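Local structure of 3-methyladenine dna-glycosylase (Archaeoglobus fulgidus, 2JHN) at residues V235-V247 against I256-F270. The protein is a DNA glycosylase of the AlkA type, a base excision DNA repair protein of the helix-hairpin-helix (HhH-GPD) superfamily. The protein carries 1 engineered substitution. Sequence-based numbering, arbitrary orientation.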
# COMPACT_ATOMS: atom_id res chain seq x y z
N VAL A 235 -8.54 8.32 6.72
CA VAL A 235 -9.72 7.58 7.09
C VAL A 235 -9.20 6.34 7.81
O VAL A 235 -8.30 5.65 7.30
CB VAL A 235 -10.57 7.24 5.84
CG1 VAL A 235 -11.70 6.30 6.17
CG2 VAL A 235 -11.11 8.54 5.22
N PHE A 236 -9.69 6.07 9.00
CA PHE A 236 -9.02 5.05 9.80
C PHE A 236 -9.88 3.79 9.80
O PHE A 236 -11.00 3.82 10.34
CB PHE A 236 -8.75 5.56 11.22
CG PHE A 236 -7.84 4.66 12.03
CD1 PHE A 236 -6.45 4.70 11.84
CD2 PHE A 236 -8.38 3.79 12.97
CE1 PHE A 236 -5.59 3.85 12.60
CE2 PHE A 236 -7.56 2.94 13.73
CZ PHE A 236 -6.15 2.98 13.54
N PRO A 237 -9.37 2.70 9.19
CA PRO A 237 -10.16 1.46 9.00
C PRO A 237 -10.25 0.56 10.25
O PRO A 237 -9.57 -0.48 10.36
CB PRO A 237 -9.42 0.75 7.86
CG PRO A 237 -7.97 1.16 8.06
CD PRO A 237 -8.00 2.56 8.65
N ALA A 238 -11.13 0.96 11.15
CA ALA A 238 -11.20 0.36 12.49
C ALA A 238 -11.75 -1.07 12.52
O ALA A 238 -11.51 -1.82 13.49
CB ALA A 238 -12.01 1.30 13.41
N ASP A 239 -12.50 -1.47 11.48
CA ASP A 239 -12.99 -2.86 11.38
C ASP A 239 -11.87 -3.85 11.05
O ASP A 239 -12.05 -5.05 11.20
CB ASP A 239 -14.13 -3.00 10.36
CG ASP A 239 -15.34 -2.17 10.73
OD1 ASP A 239 -16.03 -2.54 11.72
OD2 ASP A 239 -15.59 -1.14 10.06
N ASP A 240 -10.71 -3.36 10.59
CA ASP A 240 -9.63 -4.27 10.23
C ASP A 240 -9.19 -5.05 11.49
O ASP A 240 -8.90 -4.45 12.54
CB ASP A 240 -8.46 -3.47 9.61
CG ASP A 240 -7.39 -4.38 9.01
OD1 ASP A 240 -7.40 -4.59 7.77
OD2 ASP A 240 -6.57 -4.91 9.78
N LEU A 241 -9.19 -6.39 11.40
CA LEU A 241 -8.85 -7.23 12.57
C LEU A 241 -7.41 -7.06 13.08
O LEU A 241 -7.17 -7.06 14.27
CB LEU A 241 -9.13 -8.70 12.27
CG LEU A 241 -10.55 -9.01 12.74
CD1 LEU A 241 -11.50 -9.22 11.57
CD2 LEU A 241 -10.51 -10.21 13.65
N GLY A 242 -6.47 -6.89 12.15
CA GLY A 242 -5.11 -6.52 12.52
C GLY A 242 -5.01 -5.20 13.25
O GLY A 242 -4.25 -5.07 14.23
N VAL A 243 -5.77 -4.20 12.79
CA VAL A 243 -5.81 -2.90 13.46
C VAL A 243 -6.37 -3.03 14.88
O VAL A 243 -5.81 -2.48 15.83
CB VAL A 243 -6.62 -1.85 12.62
CG1 VAL A 243 -6.87 -0.57 13.42
CG2 VAL A 243 -5.87 -1.53 11.31
N ARG A 244 -7.48 -3.76 15.02
CA ARG A 244 -8.10 -3.95 16.34
C ARG A 244 -7.13 -4.63 17.33
O ARG A 244 -6.95 -4.15 18.46
CB ARG A 244 -9.43 -4.72 16.21
CG ARG A 244 -10.54 -3.91 15.53
CD ARG A 244 -11.79 -4.79 15.28
NE ARG A 244 -12.27 -5.36 16.54
CZ ARG A 244 -12.93 -6.51 16.64
NH1 ARG A 244 -13.19 -7.23 15.56
NH2 ARG A 244 -13.34 -6.94 17.83
N ARG A 245 -6.48 -5.69 16.87
CA ARG A 245 -5.44 -6.39 17.66
C ARG A 245 -4.31 -5.45 18.12
O ARG A 245 -3.98 -5.42 19.31
CB ARG A 245 -4.85 -7.57 16.89
CG ARG A 245 -5.81 -8.74 16.63
CD ARG A 245 -5.08 -9.99 16.08
NE ARG A 245 -4.42 -9.79 14.80
CZ ARG A 245 -4.89 -10.23 13.62
NH1 ARG A 245 -6.04 -10.90 13.55
NH2 ARG A 245 -4.20 -9.99 12.51
N ALA A 246 -3.75 -4.68 17.19
CA ALA A 246 -2.66 -3.75 17.51
C ALA A 246 -3.06 -2.66 18.51
O ALA A 246 -2.34 -2.40 19.48
CB ALA A 246 -2.07 -3.15 16.21
N VAL A 247 -4.21 -2.04 18.28
CA VAL A 247 -4.69 -0.96 19.15
C VAL A 247 -5.03 -1.49 20.56
O VAL A 247 -4.79 -0.82 21.55
CB VAL A 247 -5.90 -0.19 18.54
CG1 VAL A 247 -6.50 0.78 19.55
CG2 VAL A 247 -5.47 0.56 17.28
N ILE A 256 -9.00 -7.57 23.68
CA ILE A 256 -9.57 -7.24 22.36
C ILE A 256 -10.77 -6.27 22.42
O ILE A 256 -11.75 -6.54 23.11
CB ILE A 256 -9.90 -8.52 21.52
CG1 ILE A 256 -10.19 -8.15 20.05
CG2 ILE A 256 -11.06 -9.33 22.14
CD1 ILE A 256 -8.99 -7.54 19.30
N GLN A 257 -10.64 -5.15 21.72
CA GLN A 257 -11.67 -4.11 21.70
C GLN A 257 -12.47 -4.15 20.40
O GLN A 257 -12.02 -4.73 19.40
CB GLN A 257 -11.05 -2.72 21.90
CG GLN A 257 -10.24 -2.57 23.19
CD GLN A 257 -11.07 -2.84 24.45
OE1 GLN A 257 -10.97 -3.91 25.07
NE2 GLN A 257 -11.92 -1.88 24.82
N SER A 258 -13.65 -3.55 20.44
CA SER A 258 -14.55 -3.41 19.29
C SER A 258 -14.03 -2.34 18.32
O SER A 258 -13.27 -1.46 18.72
CB SER A 258 -15.95 -3.02 19.78
OG SER A 258 -15.99 -1.67 20.22
N ALA A 259 -14.48 -2.40 17.07
CA ALA A 259 -14.15 -1.37 16.08
C ALA A 259 -14.58 0.03 16.53
O ALA A 259 -13.85 1.01 16.32
CB ALA A 259 -14.77 -1.72 14.72
N GLU A 260 -15.74 0.14 17.19
CA GLU A 260 -16.20 1.46 17.66
C GLU A 260 -15.26 2.09 18.72
O GLU A 260 -15.01 3.30 18.70
CB GLU A 260 -17.69 1.43 18.12
CG GLU A 260 -18.05 0.48 19.24
CD GLU A 260 -19.53 0.54 19.63
OE1 GLU A 260 -20.17 1.61 19.49
OE2 GLU A 260 -20.06 -0.49 20.09
N LYS A 261 -14.72 1.26 19.59
CA LYS A 261 -13.76 1.70 20.62
C LYS A 261 -12.41 2.10 19.98
O LYS A 261 -11.79 3.10 20.37
CB LYS A 261 -13.55 0.58 21.64
CG LYS A 261 -12.74 1.01 22.87
CD LYS A 261 -13.60 1.95 23.74
CE LYS A 261 -12.75 2.79 24.67
NZ LYS A 261 -13.64 3.53 25.63
N VAL A 262 -11.98 1.30 19.01
CA VAL A 262 -10.77 1.62 18.25
C VAL A 262 -10.92 2.94 17.49
O VAL A 262 -10.00 3.76 17.51
CB VAL A 262 -10.39 0.48 17.30
CG1 VAL A 262 -9.28 0.92 16.32
CG2 VAL A 262 -9.96 -0.73 18.09
N ARG A 263 -12.06 3.15 16.84
CA ARG A 263 -12.36 4.45 16.24
C ARG A 263 -12.28 5.62 17.19
O ARG A 263 -11.82 6.70 16.82
CB ARG A 263 -13.76 4.42 15.61
CG ARG A 263 -13.73 4.46 14.13
CD ARG A 263 -15.10 4.30 13.53
NE ARG A 263 -14.94 3.51 12.32
CZ ARG A 263 -15.33 2.24 12.19
NH1 ARG A 263 -15.94 1.61 13.19
NH2 ARG A 263 -15.12 1.62 11.04
N GLU A 264 -12.75 5.39 18.42
CA GLU A 264 -12.76 6.40 19.46
C GLU A 264 -11.32 6.76 19.85
O GLU A 264 -10.98 7.95 19.90
CB GLU A 264 -13.60 5.90 20.66
CG GLU A 264 -13.69 6.83 21.86
CD GLU A 264 -13.96 6.07 23.17
OE1 GLU A 264 -14.77 5.12 23.17
OE2 GLU A 264 -13.34 6.43 24.19
N ILE A 265 -10.49 5.75 20.08
CA ILE A 265 -9.04 5.90 20.30
C ILE A 265 -8.32 6.68 19.19
O ILE A 265 -7.56 7.63 19.46
CB ILE A 265 -8.33 4.52 20.54
CG1 ILE A 265 -8.37 4.16 22.02
CG2 ILE A 265 -6.84 4.56 20.08
CD1 ILE A 265 -7.74 5.23 22.95
N ALA A 266 -8.56 6.29 17.94
CA ALA A 266 -7.96 7.01 16.81
C ALA A 266 -8.36 8.48 16.78
O ALA A 266 -7.51 9.35 16.54
CB ALA A 266 -8.33 6.33 15.49
N ARG A 267 -9.64 8.78 17.04
CA ARG A 267 -10.09 10.16 17.11
C ARG A 267 -9.36 10.92 18.20
O ARG A 267 -8.89 12.02 17.97
CB ARG A 267 -11.61 10.23 17.35
CG ARG A 267 -12.45 10.28 16.11
CD ARG A 267 -13.91 10.65 16.42
NE ARG A 267 -14.50 9.83 17.49
CZ ARG A 267 -15.09 8.65 17.32
NH1 ARG A 267 -15.20 8.10 16.12
NH2 ARG A 267 -15.57 8.00 18.37
N GLU A 268 -9.25 10.30 19.38
CA GLU A 268 -8.65 10.95 20.54
C GLU A 268 -7.12 11.08 20.48
O GLU A 268 -6.56 12.11 20.91
CB GLU A 268 -9.08 10.24 21.85
CG GLU A 268 -10.61 10.30 22.11
CD GLU A 268 -11.07 9.43 23.29
OE1 GLU A 268 -10.42 8.41 23.60
OE2 GLU A 268 -12.11 9.76 23.89
N ARG A 269 -6.44 10.06 19.95
CA ARG A 269 -5.00 9.98 20.04
C ARG A 269 -4.21 10.11 18.73
O ARG A 269 -3.02 10.45 18.75
CB ARG A 269 -4.62 8.64 20.71
CG ARG A 269 -5.09 8.58 22.16
CD ARG A 269 -4.63 7.34 22.85
NE ARG A 269 -4.94 7.34 24.29
CZ ARG A 269 -4.10 7.68 25.28
NH1 ARG A 269 -2.85 8.06 25.04
NH2 ARG A 269 -4.53 7.63 26.53
N PHE A 270 -4.87 9.82 17.59
CA PHE A 270 -4.12 9.77 16.32
C PHE A 270 -4.28 11.01 15.45
O PHE A 270 -3.36 11.40 14.73
CB PHE A 270 -4.43 8.50 15.50
CG PHE A 270 -4.24 7.19 16.24
CD1 PHE A 270 -3.50 7.09 17.43
CD2 PHE A 270 -4.79 6.04 15.71
CE1 PHE A 270 -3.36 5.85 18.08
CE2 PHE A 270 -4.67 4.79 16.36
CZ PHE A 270 -3.93 4.70 17.55
O HOH W 1 -12.69 5.88 11.12
O HOH W 2 -17.61 -0.59 12.50
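Phe236 lays one face of its ring over Ala266, whose CB makes a CH-pi contact 3.9 Å from the ring centroid. The edge of Phe270 is directed at the Phe236 ring in an offset edge-to-face pair, planes 65° apart, while Val262 CG1 meets the rim in plane, 3.7 Å from Phe236 CE2. CG anti to the backbone N (chi1 -169°) carries the Phe236 ring in among Val262, Ala266 and Phe270. Val262 also packs against Val247, the methyl branches meeting in pairs, Val247 CG2 on Val262 CG1 and Val247 CG1 on Val262 CG2.

Polar contacts lie beside this apolar centre. Ala238 CB sits over the middle of the flat Arg263 guanidinium, and Arg263 NH2 reaches Asp239 OD2 in a 3.0 Å salt bridge, in the guanidinium plane but from above that of the carboxylate. A water joins Asp239 OD1 to Arg263 NH1, and Glu224 gives NH2 a second acidic partner. Just before helix 259-270 begins, Arg244, bent at chi3, grips the single carbonyl oxygen Gln257 O side-on, with NE at 2.9 Å and NH2 at 3.0 Å.

The 241-247 part of helix 241-251 crosses helix 259-270 at 64° within the HhH-GPD region; helix 274-287 packs on Phe236, Val243, Val247 and Phe270, and helix 220-229 borders the 235-239 loop.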